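Local atomic coordinates of nucleoporin nup120 (Schizosaccharomyces pombe, PDB entry 4GQ2), a protein that serves as a structural constituent of the nuclear pore complex, whose nucleoporins can build the pore scaffold and dock transiently associated transport factors. Residues S701-Q706 with S713-C718; V10-Q15 with T85-S90. One frame throughout, in Å; residues are numbered along the deposited sequence.

Contact 1: residues S701-Q706 with S713-C718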
loop_
_atom_site.group_PDB
_atom_site.type_symbol
_atom_site.label_atom_id
_atom_site.label_comp_id
_atom_site.label_asym_id
_atom_site.label_seq_id
_atom_site.Cartn_x
_atom_site.Cartn_y
_atom_site.Cartn_z
ATOM N N SER A 701 14.117 -0.728 -26.664
ATOM C CA SER A 701 13.476 -1.878 -27.293
ATOM C C SER A 701 13.048 -1.623 -28.741
ATOM O O SER A 701 13.113 -2.525 -29.577
ATOM C CB SER A 701 12.266 -2.315 -26.461
ATOM O OG SER A 701 11.443 -3.202 -27.192
ATOM N N LEU A 702 12.583 -0.411 -29.025
ATOM C CA LEU A 702 12.197 -0.032 -30.387
ATOM C C LEU A 702 13.427 -0.001 -31.303
ATOM O O LEU A 702 13.432 -0.614 -32.367
ATOM C CB LEU A 702 11.501 1.337 -30.383
ATOM C CG LEU A 702 10.781 1.785 -31.664
ATOM C CD1 LEU A 702 9.619 2.693 -31.316
ATOM C CD2 LEU A 702 11.713 2.480 -32.650
ATOM N N ILE A 703 14.452 0.720 -30.855
ATOM C CA ILE A 703 15.692 0.943 -31.580
ATOM C C ILE A 703 16.374 -0.360 -31.997
ATOM O O ILE A 703 16.739 -0.522 -33.160
ATOM C CB ILE A 703 16.664 1.780 -30.710
ATOM C CG1 ILE A 703 16.157 3.215 -30.561
ATOM C CG2 ILE A 703 18.084 1.761 -31.272
ATOM C CD1 ILE A 703 16.842 3.984 -29.447
ATOM N N THR A 704 16.525 -1.288 -31.054
ATOM C CA THR A 704 17.282 -2.518 -31.294
ATOM C C THR A 704 16.493 -3.547 -32.104
ATOM O O THR A 704 16.988 -4.637 -32.375
ATOM C CB THR A 704 17.802 -3.159 -29.985
ATOM O OG1 THR A 704 16.693 -3.546 -29.152
ATOM C CG2 THR A 704 18.716 -2.184 -29.227
ATOM N N SER A 705 15.271 -3.196 -32.487
ATOM C CA SER A 705 14.451 -4.059 -33.336
ATOM C C SER A 705 14.328 -3.487 -34.749
ATOM O O SER A 705 13.668 -4.072 -35.609
ATOM C CB SER A 705 13.062 -4.235 -32.725
ATOM O OG SER A 705 13.156 -4.645 -31.372
ATOM N N GLN A 706 14.958 -2.337 -34.979
ATOM C CA GLN A 706 14.910 -1.677 -36.281
ATOM C C GLN A 706 15.964 -2.183 -37.253
ATOM O O GLN A 706 17.134 -2.330 -36.893
ATOM C CB GLN A 706 15.075 -0.173 -36.105
ATOM C CG GLN A 706 13.834 0.635 -36.425
ATOM C CD GLN A 706 12.547 -0.004 -35.953
ATOM O OE1 GLN A 706 12.310 -0.158 -34.757
ATOM N NE2 GLN A 706 11.699 -0.366 -36.899
ATOM N N SER A 713 23.705 1.390 -35.180
ATOM C CA SER A 713 25.138 1.666 -35.050
ATOM C C SER A 713 25.384 2.733 -33.991
ATOM O O SER A 713 26.329 2.638 -33.201
ATOM C CB SER A 713 25.722 2.112 -36.393
ATOM O OG SER A 713 27.017 2.652 -36.235
ATOM N N LYS A 714 24.515 3.738 -33.979
ATOM C CA LYS A 714 24.551 4.800 -32.982
ATOM C C LYS A 714 24.226 4.317 -31.555
ATOM O O LYS A 714 24.493 5.029 -30.583
ATOM C CB LYS A 714 23.611 5.933 -33.399
ATOM C CG LYS A 714 24.260 6.972 -34.293
ATOM C CD LYS A 714 23.259 8.028 -34.739
ATOM C CE LYS A 714 23.887 9.415 -34.777
ATOM N NZ LYS A 714 24.982 9.558 -35.776
ATOM N N PHE A 715 23.673 3.110 -31.434
ATOM C CA PHE A 715 23.338 2.540 -30.126
ATOM C C PHE A 715 24.043 1.217 -29.826
ATOM O O PHE A 715 23.594 0.469 -28.958
ATOM C CB PHE A 715 21.817 2.379 -29.984
ATOM C CG PHE A 715 21.104 3.661 -29.663
ATOM C CD1 PHE A 715 20.672 4.508 -30.679
ATOM C CD2 PHE A 715 20.880 4.031 -28.340
ATOM C CE1 PHE A 715 20.032 5.701 -30.381
ATOM C CE2 PHE A 715 20.229 5.218 -28.038
ATOM C CZ PHE A 715 19.805 6.051 -29.059
ATOM N N ALA A 716 25.155 0.954 -30.516
ATOM C CA ALA A 716 25.892 -0.320 -30.420
ATOM C C ALA A 716 26.182 -1.003 -29.065
ATOM O O ALA A 716 26.074 -2.230 -28.948
ATOM C CB ALA A 716 27.268 -0.180 -31.058
ATOM N N GLY A 717 26.425 -0.246 -28.015
ATOM C CA GLY A 717 26.723 -0.850 -26.707
ATOM C C GLY A 717 25.680 -0.439 -25.673
ATOM O O GLY A 717 26.028 -0.067 -24.549
ATOM N N CYS A 718 24.402 -0.526 -26.041
ATOM C CA CYS A 718 23.306 -0.043 -25.186
ATOM C C CYS A 718 22.801 -1.071 -24.166
ATOM O O CYS A 718 21.959 -0.750 -23.318
ATOM C CB CYS A 718 22.141 0.465 -26.044
ATOM S SG CYS A 718 21.260 -0.847 -26.911
#
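The backbone at Ile703, the last residue of helix 672-703, faces that at Phe715 with their CA atoms 7.9 Å apart, and no hydrogen bond joins the two segments, so side chains alone make the contact. Ile703 carries most of it. Its CD1 sits over one face of the Phe715 ring, 3.7 Å from the centroid and 15° off the ring normal, which meets the geometry of a CH-pi contact; the methyl is displaced toward the rim and comes to 3.6 Å from CZ. The other branch, CG2, reaches the root of the same ring at 3.8 Å from Phe715 CD1. A chi1 of -70° sets CG2 anti to the backbone N and CG1 beside that N, and the extended CG1-CD1 arm then carries CD1 to the far end of the ring. A second, smaller contact lies next to it, where Thr704 CG2 meets Cys718 SG at 3.7 Å.

The chain around these residues is pinned by local bonds. Leaving the helix, residues Ile703 to Gln706 form a type I beta turn, with Gln706 N bonded to Ile703 O at 3.1 Å. Ser705 OG reaches back to Ser701 O at 2.8 Å, nearly in line with the carbonyl (177°), while Thr704 OG1 bonds to Leu700 O; both hydroxyls thus take up carbonyls of the last helical turn. Outside the segments, Leu640 and Leu711 also touch Ile703, and Pro646, Met647 and Ile650 of helix 646-658 pack on Phe715. Three of the four touching residues are buried, consistent with apolar packing where a long helix ends and turns back, in the Nup120 helical domain, as helix 672-703 leads through the short helix 709-713 toward helix 719-739.

Contact 2: residues V10-Q15 with T85-S90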
loop_
_atom_site.group_PDB
_atom_site.type_symbol
_atom_site.label_atom_id
_atom_site.label_comp_id
_atom_site.label_asym_id
_atom_site.label_seq_id
_atom_site.Cartn_x
_atom_site.Cartn_y
_atom_site.Cartn_z
ATOM N N VAL A 10 -0.998 15.438 3.669
ATOM C CA VAL A 10 -1.361 14.349 4.576
ATOM C C VAL A 10 -2.766 14.598 5.132
ATOM O O VAL A 10 -3.018 15.642 5.735
ATOM C CB VAL A 10 -0.344 14.166 5.730
ATOM C CG1 VAL A 10 -0.696 12.953 6.581
ATOM C CG2 VAL A 10 1.059 14.007 5.185
ATOM N N PRO A 11 -3.696 13.650 4.906
ATOM C CA PRO A 11 -5.020 13.790 5.474
ATOM C C PRO A 11 -4.928 13.750 6.989
ATOM O O PRO A 11 -4.081 13.048 7.537
ATOM C CB PRO A 11 -5.758 12.543 4.960
ATOM C CG PRO A 11 -5.028 12.149 3.729
ATOM C CD PRO A 11 -3.593 12.454 4.052
ATOM N N ILE A 12 -5.790 14.505 7.655
ATOM C CA ILE A 12 -5.821 14.523 9.108
ATOM C C ILE A 12 -6.852 13.505 9.592
ATOM O O ILE A 12 -7.987 13.846 9.942
ATOM C CB ILE A 12 -6.112 15.933 9.648
ATOM C CG1 ILE A 12 -5.043 16.895 9.166
ATOM C CG2 ILE A 12 -6.138 15.935 11.167
ATOM C CD1 ILE A 12 -5.399 18.342 9.381
ATOM N N ASP A 13 -6.439 12.244 9.568
ATOM C CA ASP A 13 -7.228 11.159 10.091
ATOM C C ASP A 13 -6.285 10.211 10.825
ATOM O O ASP A 13 -5.062 10.311 10.667
ATOM C CB ASP A 13 -8.058 10.468 8.991
ATOM C CG ASP A 13 -7.212 9.873 7.865
ATOM O OD1 ASP A 13 -6.135 9.295 8.120
ATOM O OD2 ASP A 13 -7.656 9.946 6.701
ATOM N N LEU A 14 -6.850 9.332 11.650
ATOM C CA LEU A 14 -6.063 8.426 12.483
ATOM C C LEU A 14 -5.134 7.535 11.660
ATOM O O LEU A 14 -3.953 7.367 11.995
ATOM C CB LEU A 14 -6.995 7.581 13.363
ATOM C CG LEU A 14 -7.321 8.100 14.773
ATOM C CD1 LEU A 14 -7.812 9.546 14.800
ATOM C CD2 LEU A 14 -8.341 7.186 15.427
ATOM N N GLN A 15 -5.674 6.990 10.573
ATOM C CA GLN A 15 -4.949 6.077 9.694
ATOM C C GLN A 15 -3.680 6.698 9.095
ATOM O O GLN A 15 -2.618 6.071 9.118
ATOM C CB GLN A 15 -5.879 5.565 8.585
ATOM C CG GLN A 15 -5.342 4.397 7.763
ATOM C CD GLN A 15 -5.067 3.139 8.579
ATOM O OE1 GLN A 15 -5.701 2.882 9.611
ATOM N NE2 GLN A 15 -4.117 2.344 8.110
ATOM N N THR A 85 -9.847 19.327 17.648
ATOM C CA THR A 85 -8.936 18.187 17.586
ATOM C C THR A 85 -7.499 18.659 17.521
ATOM O O THR A 85 -7.211 19.685 16.909
ATOM C CB THR A 85 -9.197 17.296 16.361
ATOM O OG1 THR A 85 -8.877 18.023 15.167
ATOM C CG2 THR A 85 -10.654 16.827 16.323
ATOM N N ILE A 86 -6.605 17.909 18.159
ATOM C CA ILE A 86 -5.179 18.226 18.136
ATOM C C ILE A 86 -4.358 17.024 17.686
ATOM O O ILE A 86 -4.423 15.956 18.294
ATOM C CB ILE A 86 -4.666 18.689 19.516
ATOM C CG1 ILE A 86 -5.524 19.835 20.054
ATOM C CG2 ILE A 86 -3.203 19.107 19.430
ATOM C CD1 ILE A 86 -5.460 20.004 21.557
ATOM N N PHE A 87 -3.588 17.220 16.620
ATOM C CA PHE A 87 -2.676 16.213 16.093
ATOM C C PHE A 87 -1.225 16.688 16.214
ATOM O O PHE A 87 -0.906 17.824 15.867
ATOM C CB PHE A 87 -2.991 15.956 14.623
ATOM C CG PHE A 87 -4.220 15.117 14.388
ATOM C CD1 PHE A 87 -5.497 15.641 14.579
ATOM C CD2 PHE A 87 -4.099 13.801 13.934
ATOM C CE1 PHE A 87 -6.632 14.865 14.340
ATOM C CE2 PHE A 87 -5.224 13.022 13.696
ATOM C CZ PHE A 87 -6.497 13.557 13.891
ATOM N N ASP A 88 -0.349 15.817 16.706
ATOM C CA ASP A 88 1.084 16.101 16.721
ATOM C C ASP A 88 1.642 15.977 15.300
ATOM O O ASP A 88 1.551 14.919 14.674
ATOM C CB ASP A 88 1.813 15.154 17.680
ATOM C CG ASP A 88 3.309 15.452 17.793
ATOM O OD1 ASP A 88 3.844 16.203 16.956
ATOM O OD2 ASP A 88 3.961 14.929 18.722
ATOM N N VAL A 89 2.217 17.062 14.791
ATOM C CA VAL A 89 2.738 17.078 13.426
ATOM C C VAL A 89 4.235 17.367 13.402
ATOM O O VAL A 89 4.765 17.823 12.384
ATOM C CB VAL A 89 1.976 18.081 12.528
ATOM C CG1 VAL A 89 0.509 17.689 12.412
ATOM C CG2 VAL A 89 2.101 19.503 13.069
ATOM N N SER A 90 4.906 17.091 14.524
ATOM C CA SER A 90 6.349 17.321 14.663
ATOM C C SER A 90 7.128 16.541 13.618
ATOM O O SER A 90 6.865 15.362 13.404
ATOM C CB SER A 90 6.844 16.899 16.047
ATOM O OG SER A 90 5.992 17.382 17.066
#
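Ile12 CG2 lies over one face of the Phe87 ring, 3.5 Å from the centroid and 15° off the normal, a close CH-pi contact between strand 83-88 of the Nup120 beta-propeller and the chain just past strand 3-11, whose sheet is probably the adjoining blade. The nearest ring atom is Phe87 CE1, at 3.4 Å from Ile12 CG2, so the methyl is shifted from the centre toward the rim. Leu14 CD1 approaches Phe87 CZ obliquely at 4.3 Å. A chi1 of -76° turns Phe87 CG anti to its carbonyl carbon and sends the ring across to the 10-15 segment. Phe17 also meets Phe87 edge-to-face, and Leu19 and Asn102 touch it.

In the next shell the backbones pair with different partners: Phe87 with Arg75 of strand 73-79, and Ile12, past the end of its strand, with Asn538, just before strand 539-544. Asp13 turns its CB away from Phe87; its carboxylate accepts from Ser16 N through OD1 and from Ile434 N through OD2. Beyond the ring, strand 83-88 ends in an Asx turn, in which Ser90 N donates to Asp88 OD1 at 2.8 Å with an N-H...O angle of 165°.

The centre of contact 2 is about 11 Å, and that of contact 1 about 40 Å, from the centre of the chain; the two contact centres are about 51 Å apart and their nearest atoms about 37 Å, so they do not touch. One element nevertheless reaches both. Helix 672-703 begins beside contact 2, where Phe673 packs on Val89 and Ser677 and Arg680 on Val10, and it ends at Ile703 in contact 1. The long helix therefore links the surroundings of contact 2 with contact 1. Both contacts place an isoleucine methyl over a phenylalanine face, but contact 1 spans only six intervening residues and contact 2 spans 69.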